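Local coordinates for protein PrgA (Enterococcus faecalis, PDB 6Z9K) that protects enterococcal cells against unwanted conjugation by surface exclusion, extending far outside the cell, and is represented here by its CAP domain, at residues A[104-109]-A[213-218]; A[8-13]-A[241-246]. All blocks are in the same frame, centred on the assembly; numbering follows the deposited sequence.

Contact 1 (A[104-109]-A[213-218]); sequences KFAWDI and HIISYG
Ile215 faces helix 104-109 from the middle of strand 213-217. Its CG1 lies 3.7 Å from Ala106 CB, where the backbones also come nearest, the two CA atoms being 5.6 Å apart. Ile109 reaches toward Ile215 tip to tip, CD1 to CD1 at 3.6 Å. Ile215 CG2, anti to its backbone N, sits over one face of the Phe105 ring, 4.0 Å from Phe105 CD2, with the two side chains crossing at about a right angle. The helix thus packs on the central strand of the three-stranded antiparallel sheet 144-148, 211-217 and 196-202, axes 8.6 Å apart and directions 135° apart, consistent with the alpha-beta-alpha sandwich of CAP domains; His213, Ile215 and Tyr217 point their CB atoms toward the helix. Tyr217 and Phe105 run alongside with opposite headings; Tyr217 CE2 lies in the plane of the Phe105 ring at its edge, 3.8 Å from Phe105 CD2, and the planes meet at 52°. Phe134 stacks on Phe105 and meets Tyr217 edge-to-face. At the N-terminal end of segment 213-218, Ile109 CG2 touches His213 ND1 at 4.0 Å; ND1 is hydrogen-bonded to Glu144, NE2 to Ser202. The His213 side chain is about 9 Å from the bound magnesium ion.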
loop_
_atom_site.group_PDB
_atom_site.type_symbol
_atom_site.label_atom_id
_atom_site.label_comp_id
_atom_site.label_asym_id
_atom_site.label_seq_id
_atom_site.Cartn_x
_atom_site.Cartn_y
_atom_site.Cartn_z
ATOM N N LYS A 104 5.763 -4.442 -12.397
ATOM C CA LYS A 104 7.086 -4.150 -13.012
ATOM C C LYS A 104 7.443 -2.709 -12.709
ATOM O O LYS A 104 8.619 -2.443 -12.409
ATOM C CB LYS A 104 7.099 -4.400 -14.526
ATOM C CG LYS A 104 8.440 -4.112 -15.200
ATOM C CD LYS A 104 8.399 -4.412 -16.658
ATOM C CE LYS A 104 9.633 -3.974 -17.411
ATOM N NZ LYS A 104 9.850 -2.500 -17.391
ATOM N N PHE A 105 6.495 -1.795 -12.809
ATOM C CA PHE A 105 6.763 -0.371 -12.568
ATOM C C PHE A 105 7.211 -0.235 -11.120
ATOM O O PHE A 105 8.273 0.419 -10.833
ATOM C CB PHE A 105 5.533 0.468 -12.894
ATOM C CG PHE A 105 5.638 1.950 -12.708
ATOM C CD1 PHE A 105 6.842 2.650 -12.699
ATOM C CD2 PHE A 105 4.454 2.663 -12.620
ATOM C CE1 PHE A 105 6.857 4.022 -12.593
ATOM C CE2 PHE A 105 4.480 4.030 -12.491
ATOM C CZ PHE A 105 5.668 4.704 -12.469
ATOM N N ALA A 106 6.448 -0.812 -10.187
ATOM C CA ALA A 106 6.815 -0.686 -8.761
ATOM C C ALA A 106 8.229 -1.229 -8.474
ATOM O O ALA A 106 9.020 -0.589 -7.725
ATOM C CB ALA A 106 5.817 -1.416 -7.894
ATOM N N TRP A 107 8.575 -2.393 -9.047
ATOM C CA TRP A 107 9.879 -3.034 -8.754
ATOM C C TRP A 107 11.000 -2.239 -9.431
ATOM O O TRP A 107 12.129 -2.244 -8.880
ATOM C CB TRP A 107 9.831 -4.536 -9.065
ATOM C CG TRP A 107 9.081 -5.225 -7.966
ATOM C CD1 TRP A 107 7.746 -5.546 -7.965
ATOM C CD2 TRP A 107 9.579 -5.579 -6.661
ATOM N NE1 TRP A 107 7.402 -6.127 -6.770
ATOM C CE2 TRP A 107 8.503 -6.140 -5.945
ATOM C CE3 TRP A 107 10.830 -5.512 -6.041
ATOM C CZ2 TRP A 107 8.656 -6.634 -4.643
ATOM C CZ3 TRP A 107 10.966 -5.967 -4.746
ATOM C CH2 TRP A 107 9.897 -6.544 -4.069
ATOM N N ASP A 108 10.743 -1.604 -10.576
ATOM C CA ASP A 108 11.739 -0.694 -11.176
ATOM C C ASP A 108 11.992 0.487 -10.222
ATOM O O ASP A 108 13.187 0.860 -10.018
ATOM C CB ASP A 108 11.367 -0.304 -12.590
ATOM C CG ASP A 108 11.598 -1.374 -13.625
ATOM O OD1 ASP A 108 12.193 -2.446 -13.276
ATOM O OD2 ASP A 108 11.155 -1.150 -14.761
ATOM N N ILE A 109 10.938 1.060 -9.656
ATOM C CA ILE A 109 11.144 2.183 -8.688
ATOM C C ILE A 109 12.029 1.668 -7.553
ATOM O O ILE A 109 12.936 2.343 -7.117
ATOM C CB ILE A 109 9.819 2.792 -8.235
ATOM C CG1 ILE A 109 9.107 3.547 -9.374
ATOM C CG2 ILE A 109 10.024 3.652 -6.970
ATOM C CD1 ILE A 109 7.735 4.068 -9.055
ATOM N N HIS A 213 7.260 0.352 -0.925
ATOM C CA HIS A 213 6.872 1.319 -1.978
ATOM C C HIS A 213 5.470 0.943 -2.477
ATOM O O HIS A 213 5.330 -0.108 -3.098
ATOM C CB HIS A 213 7.863 1.269 -3.173
ATOM C CG HIS A 213 9.317 1.433 -2.840
ATOM N ND1 HIS A 213 10.009 2.609 -3.100
ATOM C CD2 HIS A 213 10.239 0.567 -2.349
ATOM C CE1 HIS A 213 11.279 2.461 -2.718
ATOM N NE2 HIS A 213 11.443 1.221 -2.265
ATOM N N ILE A 214 4.485 1.782 -2.185
ATOM C CA ILE A 214 3.133 1.619 -2.757
ATOM C C ILE A 214 3.025 2.569 -3.947
ATOM O O ILE A 214 3.073 3.767 -3.789
ATOM C CB ILE A 214 2.048 1.849 -1.686
ATOM C CG1 ILE A 214 2.181 0.832 -0.546
ATOM C CG2 ILE A 214 0.669 1.805 -2.369
ATOM C CD1 ILE A 214 1.078 0.915 0.535
ATOM N N ILE A 215 2.949 1.983 -5.137
ATOM C CA ILE A 215 2.923 2.681 -6.442
ATOM C C ILE A 215 1.492 2.608 -6.998
ATOM O O ILE A 215 0.953 1.517 -7.106
ATOM C CB ILE A 215 3.982 2.094 -7.386
ATOM C CG1 ILE A 215 5.378 2.053 -6.727
ATOM C CG2 ILE A 215 3.937 2.898 -8.672
ATOM C CD1 ILE A 215 5.826 3.325 -6.127
ATOM N N SER A 216 0.850 3.737 -7.226
ATOM C CA SER A 216 -0.556 3.701 -7.727
ATOM C C SER A 216 -0.817 4.882 -8.644
ATOM O O SER A 216 -0.122 5.902 -8.571
ATOM C CB SER A 216 -1.517 3.647 -6.572
ATOM O OG SER A 216 -1.376 4.758 -5.712
ATOM N N TYR A 217 -1.752 4.723 -9.575
ATOM C CA TYR A 217 -1.965 5.714 -10.644
ATOM C C TYR A 217 -3.238 5.341 -11.393
ATOM O O TYR A 217 -3.771 4.206 -11.226
ATOM C CB TYR A 217 -0.759 5.701 -11.614
ATOM C CG TYR A 217 -0.439 4.318 -12.121
ATOM C CD1 TYR A 217 -1.091 3.741 -13.215
ATOM C CD2 TYR A 217 0.544 3.545 -11.472
ATOM C CE1 TYR A 217 -0.821 2.436 -13.622
ATOM C CE2 TYR A 217 0.771 2.230 -11.845
ATOM C CZ TYR A 217 0.138 1.685 -12.950
ATOM O OH TYR A 217 0.363 0.398 -13.383
ATOM N N GLY A 218 -3.663 6.278 -12.227
ATOM C CA GLY A 218 -4.645 6.044 -13.268
ATOM C C GLY A 218 -4.070 6.080 -14.669
ATOM O O GLY A 218 -2.882 6.335 -14.829
#

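Contact 2 (A[8-13]-A[241-246]); sequences EELKGH and ELQQEI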
loop_
_atom_site.group_PDB
_atom_site.type_symbol
_atom_site.label_atom_id
_atom_site.label_comp_id
_atom_site.label_asym_id
_atom_site.label_seq_id
_atom_site.Cartn_x
_atom_site.Cartn_y
_atom_site.Cartn_z
ATOM N N GLU A 8 -10.434 -19.106 12.451
ATOM C CA GLU A 8 -11.624 -18.767 11.613
ATOM C C GLU A 8 -11.369 -17.523 10.750
ATOM O O GLU A 8 -10.523 -16.663 11.112
ATOM C CB GLU A 8 -12.866 -18.482 12.456
ATOM C CG GLU A 8 -13.522 -19.723 13.011
ATOM C CD GLU A 8 -14.852 -19.429 13.682
ATOM O OE1 GLU A 8 -15.420 -18.341 13.420
ATOM O OE2 GLU A 8 -15.316 -20.285 14.472
ATOM N N GLU A 9 -12.159 -17.424 9.680
ATOM C CA GLU A 9 -12.104 -16.392 8.617
ATOM C C GLU A 9 -12.261 -14.993 9.228
ATOM O O GLU A 9 -11.552 -14.066 8.779
ATOM C CB GLU A 9 -13.192 -16.695 7.582
ATOM C CG GLU A 9 -13.224 -15.724 6.414
ATOM C CD GLU A 9 -13.968 -16.257 5.202
ATOM O OE1 GLU A 9 -14.294 -17.460 5.204
ATOM O OE2 GLU A 9 -14.224 -15.483 4.259
ATOM N N LEU A 10 -13.155 -14.833 10.202
ATOM C CA LEU A 10 -13.519 -13.486 10.695
ATOM C C LEU A 10 -12.444 -12.997 11.665
ATOM O O LEU A 10 -12.043 -11.852 11.502
ATOM C CB LEU A 10 -14.925 -13.476 11.307
ATOM C CG LEU A 10 -16.048 -13.150 10.316
ATOM C CD1 LEU A 10 -17.416 -13.432 10.928
ATOM C CD2 LEU A 10 -15.989 -11.701 9.836
ATOM N N LYS A 11 -11.946 -13.822 12.594
ATOM C CA LYS A 11 -10.900 -13.365 13.566
ATOM C C LYS A 11 -9.627 -12.947 12.809
ATOM O O LYS A 11 -8.939 -12.000 13.294
ATOM C CB LYS A 11 -10.577 -14.420 14.630
ATOM C CG LYS A 11 -9.737 -15.606 14.174
ATOM C CD LYS A 11 -9.592 -16.679 15.245
ATOM C CE LYS A 11 -10.902 -17.364 15.596
ATOM N NZ LYS A 11 -10.672 -18.621 16.350
ATOM N N GLY A 12 -9.354 -13.598 11.672
ATOM C CA GLY A 12 -8.157 -13.369 10.838
ATOM C C GLY A 12 -8.387 -12.329 9.749
ATOM O O GLY A 12 -7.422 -11.973 9.055
ATOM N N HIS A 13 -9.611 -11.826 9.591
ATOM C CA HIS A 13 -9.964 -10.904 8.482
ATOM C C HIS A 13 -9.194 -9.619 8.720
ATOM O O HIS A 13 -9.345 -9.025 9.796
ATOM C CB HIS A 13 -11.472 -10.629 8.385
ATOM C CG HIS A 13 -11.895 -9.943 7.127
ATOM N ND1 HIS A 13 -11.535 -8.653 6.848
ATOM C CD2 HIS A 13 -12.662 -10.342 6.078
ATOM C CE1 HIS A 13 -12.061 -8.290 5.674
ATOM N NE2 HIS A 13 -12.765 -9.311 5.196
ATOM N N GLU A 241 -20.112 -7.650 4.658
ATOM C CA GLU A 241 -20.687 -8.691 3.758
ATOM C C GLU A 241 -20.683 -10.050 4.466
ATOM O O GLU A 241 -21.733 -10.709 4.431
ATOM C CB GLU A 241 -19.931 -8.803 2.433
ATOM C CG GLU A 241 -20.310 -7.721 1.423
ATOM C CD GLU A 241 -19.205 -7.296 0.460
ATOM O OE1 GLU A 241 -18.195 -8.057 0.319
ATOM O OE2 GLU A 241 -19.342 -6.185 -0.143
ATOM N N LEU A 242 -19.568 -10.445 5.086
ATOM C CA LEU A 242 -19.409 -11.761 5.761
ATOM C C LEU A 242 -20.350 -11.867 6.961
ATOM O O LEU A 242 -20.980 -12.922 7.103
ATOM C CB LEU A 242 -17.974 -11.958 6.247
ATOM C CG LEU A 242 -16.951 -12.343 5.181
ATOM C CD1 LEU A 242 -15.681 -12.865 5.854
ATOM C CD2 LEU A 242 -17.515 -13.372 4.203
ATOM N N GLN A 243 -20.385 -10.838 7.813
ATOM C CA GLN A 243 -21.323 -10.757 8.965
ATOM C C GLN A 243 -22.759 -10.819 8.421
ATOM O O GLN A 243 -23.526 -11.596 8.985
ATOM C CB GLN A 243 -21.023 -9.520 9.822
ATOM C CG GLN A 243 -19.710 -9.632 10.596
ATOM C CD GLN A 243 -19.005 -8.334 10.944
ATOM O OE1 GLN A 243 -19.351 -7.237 10.489
ATOM N NE2 GLN A 243 -17.976 -8.441 11.772
ATOM N N GLN A 244 -23.103 -10.091 7.345
ATOM C CA GLN A 244 -24.499 -10.041 6.794
ATOM C C GLN A 244 -24.869 -11.388 6.148
ATOM O O GLN A 244 -26.097 -11.641 5.985
ATOM C CB GLN A 244 -24.731 -8.887 5.798
ATOM C CG GLN A 244 -26.086 -8.934 5.075
ATOM C CD GLN A 244 -27.294 -8.610 5.929
ATOM O OE1 GLN A 244 -27.201 -7.934 6.953
ATOM N NE2 GLN A 244 -28.464 -9.074 5.491
ATOM N N GLU A 245 -23.887 -12.226 5.798
ATOM C CA GLU A 245 -24.153 -13.608 5.316
ATOM C C GLU A 245 -24.680 -14.448 6.483
ATOM O O GLU A 245 -25.726 -15.116 6.292
ATOM C CB GLU A 245 -22.923 -14.233 4.650
ATOM C CG GLU A 245 -22.981 -14.161 3.127
ATOM C CD GLU A 245 -21.649 -14.112 2.384
ATOM O OE1 GLU A 245 -20.619 -14.544 2.965
ATOM O OE2 GLU A 245 -21.642 -13.634 1.216
ATOM N N ILE A 246 -24.000 -14.407 7.634
ATOM C CA ILE A 246 -24.389 -15.149 8.879
ATOM C C ILE A 246 -25.744 -14.630 9.391
ATOM O O ILE A 246 -26.711 -15.391 9.393
ATOM C CB ILE A 246 -23.278 -15.016 9.941
ATOM C CG1 ILE A 246 -22.024 -15.805 9.537
ATOM C CG2 ILE A 246 -23.796 -15.389 11.320
ATOM C CD1 ILE A 246 -20.726 -15.230 10.073
#
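Leu10 and Leu242 mark the closest backbone approach, 7.9 Å between CA atoms, where a short coil with helical torsions at residues 9-12, closing in a type I turn from Leu10 to His13, faces segment 241-246 of the final helix, 239-245. Leu242 points its side chain into this coil and is met by three residues. Glu9 crosses it at about a right angle: CG of Glu9 is anti to the backbone N (chi1 -179°) and the chain is extended beyond it. Its aliphatic part and its carboxylate both reach the leucine, with CG 3.8 Å and OE2 3.4 Å from Leu242 CD1. This is a contact of an oxygen with a methyl group. Glu245 OE1 is 6.6 Å from Glu9 OE2, not in contact; the other oxygen of Glu245, OE2, is in a salt bridge with Lys237. Leu10 passes alongside Leu242, heading the other way, placing its CD2 4.1 Å from Leu242 CB. Its other methyl, CD1, meets Ile246 CD1 tip to tip at 3.9 Å. At the end of the turn, the His13 ring approaches Leu242 obliquely, with CD2 3.9 Å from Leu242 CD1. Both nitrogens of this buried ring are engaged, NE2 with the carbonyl of Lys237 and ND1 with the amide of Gly15, which would fix the ring's rotation. The histidine therefore adds a polar tie to the chain just before the helix, whereas the two segments themselves meet through side-chain packing alone. The arrangement is plain packing between the two ends of the modelled chain, at the periphery of the CAP domain, away from the magnesium site.

How the contacts relate
Contact 1 is core packing, all six of its touching residues buried and its centre 10 Å from that of the chain; contact 2 is a surface contact, 23 Å out, with one buried residue among six. They share no helix or strand and lie on opposite sides of the chain's centre, with nearest atoms about 17 Å apart. In sequence, both segments of contact 1 fall between those of contact 2. Buried area differs little, 285 against 238 Å², but the chemistry does: aromatic rings and branched aliphatics fill the interior site, whereas outside a carboxylate and an amide side chain border a leucine-isoleucine patch.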